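Side-chain contacts in fiber (Bovine adenovirus 4, PDB 4UE0), which is the capsid fibre of the virus, here its trimeric head domain, and probably attaches the virion to a host-cell receptor: residues Gln76-Pro79 with Asp80-Lys84; Phe54-Ser58 with Gly59-Ile63. All coordinates share one frame; numbering follows the deposited sequence.

Contact 1 (Gln76-Pro79 with Asp80-Lys84); sequences QQLP and DKTIK
Gln-76 and Lys-84 form an antiparallel hydrogen-bonded pair, with Lys-84 N 2.9 Å from Gln-76 O and a second bond from Gln-76 N to Lys-84 O. Gln-77 and Ile-83 follow as a non-hydrogen-bonded pair. Leu-78 N then gives a nearly straight bond to Thr-82 O, 2.8 Å long. A type I turn from Leu-78 to Lys-81 reverses the chain, closed by Lys-81 N on Leu-78 O; this donor stands 52° above the carbonyl plane. The whole is the tip of the beta hairpin of strands 70-77 and 83-93 in the fibre head. Lys-81, with positive phi, takes the G1-bulge position after the type I turn. Asp-80 adds a side-chain brace to the turn. Its CG sits between the backbone N and the carbonyl carbon (chi1 63°), which turns OD1 back toward Thr-82. Asp-80 OD1 accepts from Thr-82 N, above the carboxylate plane, at 3.0 Å, an Asx turn. In one of the two Thr-82 conformers, Thr-82 OG1 also donates to Asp-80 OD1 at 2.6 Å, on the syn side. In that conformer Leu-78 lies across Thr-82, its CD2 3.2 Å from Thr-82 OG1. Gln-77 and Ile-83 lie on one face of the sheet, Gln-76 and Lys-84 on the opposite one. The methyl CD1 of Ile-83 touches Gln-77 CB at 3.6 Å and meets CG. The extended Gln-77 chain (chi1 178°) carries its amide alongside Lys-81, with NE2 3.6 Å from Lys-81 CE. Ser-102 of a second subunit packs on both Gln-77 and Lys-81. The buried Gln-76 amide bonds Glu-106 N and Ile-109 O.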
# COMPACT_ATOMS: atom_id res chain seq x y z
N GLN A 76 8.77 -3.42 9.66
CA GLN A 76 8.60 -3.82 11.06
C GLN A 76 8.98 -2.64 11.96
O GLN A 76 9.86 -1.86 11.63
CB GLN A 76 9.50 -5.00 11.45
CG GLN A 76 9.12 -6.30 10.78
CD GLN A 76 10.06 -7.40 11.20
OE1 GLN A 76 11.28 -7.31 11.01
NE2 GLN A 76 9.53 -8.45 11.81
N GLN A 77 8.28 -2.54 13.07
CA GLN A 77 8.56 -1.54 14.10
C GLN A 77 9.33 -2.21 15.20
O GLN A 77 8.84 -3.14 15.84
CB GLN A 77 7.26 -0.96 14.61
CG GLN A 77 7.44 0.06 15.71
CD GLN A 77 6.17 0.74 16.10
OE1 GLN A 77 5.41 1.16 15.25
NE2 GLN A 77 5.95 0.90 17.39
N LEU A 78 10.57 -1.75 15.38
CA LEU A 78 11.49 -2.36 16.32
C LEU A 78 11.16 -1.92 17.74
O LEU A 78 10.42 -0.96 17.94
CB LEU A 78 12.92 -2.01 15.95
CG LEU A 78 13.56 -2.83 14.84
CD1 LEU A 78 12.62 -3.64 13.96
CD2 LEU A 78 14.41 -1.92 13.98
N PRO A 79 11.68 -2.63 18.73
CA PRO A 79 11.32 -2.29 20.11
C PRO A 79 11.61 -0.83 20.51
O PRO A 79 10.88 -0.28 21.34
CB PRO A 79 12.17 -3.25 20.93
CG PRO A 79 12.35 -4.43 20.04
CD PRO A 79 12.51 -3.85 18.67
N ASP A 80 12.65 -0.22 19.93
CA ASP A 80 13.01 1.20 20.17
C ASP A 80 12.19 2.18 19.31
O ASP A 80 12.51 3.37 19.27
CB ASP A 80 14.51 1.42 19.95
CG ASP A 80 14.97 1.14 18.51
OD1 ASP A 80 14.12 0.90 17.62
OD2 ASP A 80 16.21 1.18 18.27
N LYS A 81 11.19 1.64 18.59
CA LYS A 81 10.24 2.39 17.76
C LYS A 81 10.82 2.84 16.42
O LYS A 81 10.14 3.50 15.67
CB LYS A 81 9.61 3.59 18.48
CG LYS A 81 9.17 3.34 19.92
CD LYS A 81 7.91 2.51 20.01
CE LYS A 81 6.66 3.38 19.94
NZ LYS A 81 6.36 4.06 21.22
N THR A 82 12.07 2.49 16.13
CA THR A 82 12.58 2.70 14.78
C THR A 82 11.86 1.75 13.81
O THR A 82 11.38 0.67 14.20
CB THR A 82 14.09 2.47 14.67
OG1 THR A 82 14.38 1.13 15.04
CG2 THR A 82 14.86 3.41 15.57
N ILE A 83 11.77 2.17 12.56
CA ILE A 83 11.09 1.40 11.52
C ILE A 83 12.09 0.88 10.52
O ILE A 83 12.88 1.64 9.98
CB ILE A 83 10.06 2.28 10.78
CG1 ILE A 83 9.07 2.91 11.78
CG2 ILE A 83 9.32 1.44 9.75
CD1 ILE A 83 8.30 1.89 12.63
N LYS A 84 12.07 -0.43 10.30
CA LYS A 84 12.87 -1.05 9.26
C LYS A 84 11.97 -1.34 8.07
O LYS A 84 10.90 -1.92 8.23
CB LYS A 84 13.50 -2.38 9.75
CG LYS A 84 14.38 -3.06 8.71
CD LYS A 84 15.81 -2.58 8.64
CE LYS A 84 16.66 -3.65 7.96
NZ LYS A 84 18.12 -3.37 8.02

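Contact 2 (Phe54-Ser58 with Gly59-Ile63); sequences FQADS and GLESI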
# COMPACT_ATOMS: atom_id res chain seq x y z
N PHE A 54 7.28 -21.91 -1.09
CA PHE A 54 6.23 -22.89 -1.02
C PHE A 54 5.85 -23.29 -2.44
O PHE A 54 6.21 -22.64 -3.42
CB PHE A 54 5.01 -22.34 -0.27
CG PHE A 54 4.42 -21.10 -0.89
CD1 PHE A 54 4.95 -19.84 -0.61
CD2 PHE A 54 3.36 -21.21 -1.77
CE1 PHE A 54 4.42 -18.72 -1.21
CE2 PHE A 54 2.82 -20.11 -2.35
CZ PHE A 54 3.34 -18.86 -2.08
N GLN A 55 5.10 -24.37 -2.53
CA GLN A 55 4.65 -24.87 -3.81
C GLN A 55 3.28 -24.26 -4.10
O GLN A 55 2.36 -24.31 -3.28
CB GLN A 55 4.63 -26.40 -3.80
CG GLN A 55 4.60 -27.04 -5.17
CD GLN A 55 4.76 -28.55 -5.07
OE1 GLN A 55 4.92 -29.10 -3.97
NE2 GLN A 55 4.74 -29.22 -6.20
N ALA A 56 3.18 -23.67 -5.29
CA ALA A 56 2.01 -22.89 -5.64
C ALA A 56 0.93 -23.77 -6.12
O ALA A 56 1.19 -24.78 -6.77
CB ALA A 56 2.32 -21.89 -6.72
N ASP A 57 -0.28 -23.32 -5.81
CA ASP A 57 -1.52 -23.80 -6.38
C ASP A 57 -1.74 -23.16 -7.77
O ASP A 57 -1.12 -22.14 -8.14
CB ASP A 57 -2.67 -23.40 -5.43
CG ASP A 57 -2.62 -21.91 -5.02
OD1 ASP A 57 -1.78 -21.52 -4.19
OD2 ASP A 57 -3.42 -21.13 -5.56
N SER A 58 -2.67 -23.75 -8.53
CA SER A 58 -3.01 -23.26 -9.87
C SER A 58 -3.38 -21.77 -9.92
O SER A 58 -2.95 -21.02 -10.84
CB SER A 58 -4.19 -24.08 -10.41
OG SER A 58 -5.36 -23.91 -9.61
N GLY A 59 -4.19 -21.35 -8.94
CA GLY A 59 -4.67 -19.98 -8.89
C GLY A 59 -3.49 -19.02 -8.81
O GLY A 59 -3.32 -18.11 -9.62
N LEU A 60 -2.63 -19.25 -7.84
CA LEU A 60 -1.53 -18.33 -7.62
C LEU A 60 -0.53 -18.35 -8.76
O LEU A 60 0.04 -17.32 -9.17
CB LEU A 60 -0.86 -18.71 -6.32
CG LEU A 60 0.08 -17.72 -5.71
CD1 LEU A 60 -0.47 -16.29 -5.61
CD2 LEU A 60 0.41 -18.25 -4.34
N GLU A 61 -0.29 -19.53 -9.30
CA GLU A 61 0.66 -19.61 -10.38
C GLU A 61 0.20 -18.74 -11.55
O GLU A 61 1.04 -18.28 -12.33
CB GLU A 61 0.84 -21.04 -10.87
CG GLU A 61 1.80 -21.91 -10.10
CD GLU A 61 2.06 -23.22 -10.82
OE1 GLU A 61 1.11 -24.00 -10.97
OE2 GLU A 61 3.21 -23.46 -11.25
N SER A 62 -1.13 -18.52 -11.69
CA SER A 62 -1.68 -17.82 -12.86
C SER A 62 -1.27 -16.36 -12.96
O SER A 62 -1.43 -15.77 -14.04
CB SER A 62 -3.22 -17.99 -12.91
OG SER A 62 -3.95 -17.21 -11.95
N ILE A 63 -0.77 -15.76 -11.88
CA ILE A 63 -0.42 -14.35 -11.94
C ILE A 63 1.04 -14.14 -12.36
O ILE A 63 1.48 -12.99 -12.57
CB ILE A 63 -0.71 -13.59 -10.61
CG1 ILE A 63 0.24 -14.02 -9.48
CG2 ILE A 63 -2.18 -13.72 -10.20
CD1 ILE A 63 0.20 -13.13 -8.28
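Asp-57 is the N-cap of the short helix that begins at Ser-58, and its side chain accepts from Leu-60 N. Asp-57 OD2 is 3.1 Å from Leu-60 N, which lies 55° out of the carboxylate plane. A chi1 of 49° puts the carboxylate over the first turn. The backbone adds a straighter bond, from Glu-61 N to Asp-57 O at 3.0 Å. Further on, Gly-59 O takes two donors, Ser-62 N and the hydroxyl Ser-62 OG. Ser-62 OG lies 2.6 Å from Gly-59 O, in the carbonyl plane.

The apolar contacts lie beside the cap. Leu-60 CD2 meets the edge of the Phe-54 ring in its plane, 3.6 Å from CE2, and the two side chains cross at about a right angle. Both also touch Ile-97 of strand 96-101. Leu-60 CB lies against the Asp-57 carboxylate. Ala-56 CB presses on Glu-61 CG at 3.4 Å.

The charge of Asp-57 has a second partner, since OD1 forms a salt bridge with Arg-12. One carboxylate thus ties the helix start to strand 8-16. The helix N-terminus and the arginine would both stabilise the negative charge, so the carboxylate is probably ionised.

In the fold
Contact 2 comes first along the chain and contact 1 follows it. Helix 58-61 leads on to strand 70-77, whose end opens the hairpin tip. The centres of the two contacts are about 33 Å apart, and their nearest atoms about 17 Å, so they do not touch. They lie on opposite sides of the chain's centre. Both reach the same antiparallel sheet, ordered 51-55, 96-101, 83-93, 70-77. Contact 2 starts from one outermost strand, and contact 1 joins the other to its neighbour. Residues 54-63 meet side chains of the second sheet within their own subunit. Residues 76-84 form an exposed tip that packs on a second subunit, consistent with a part in trimer assembly.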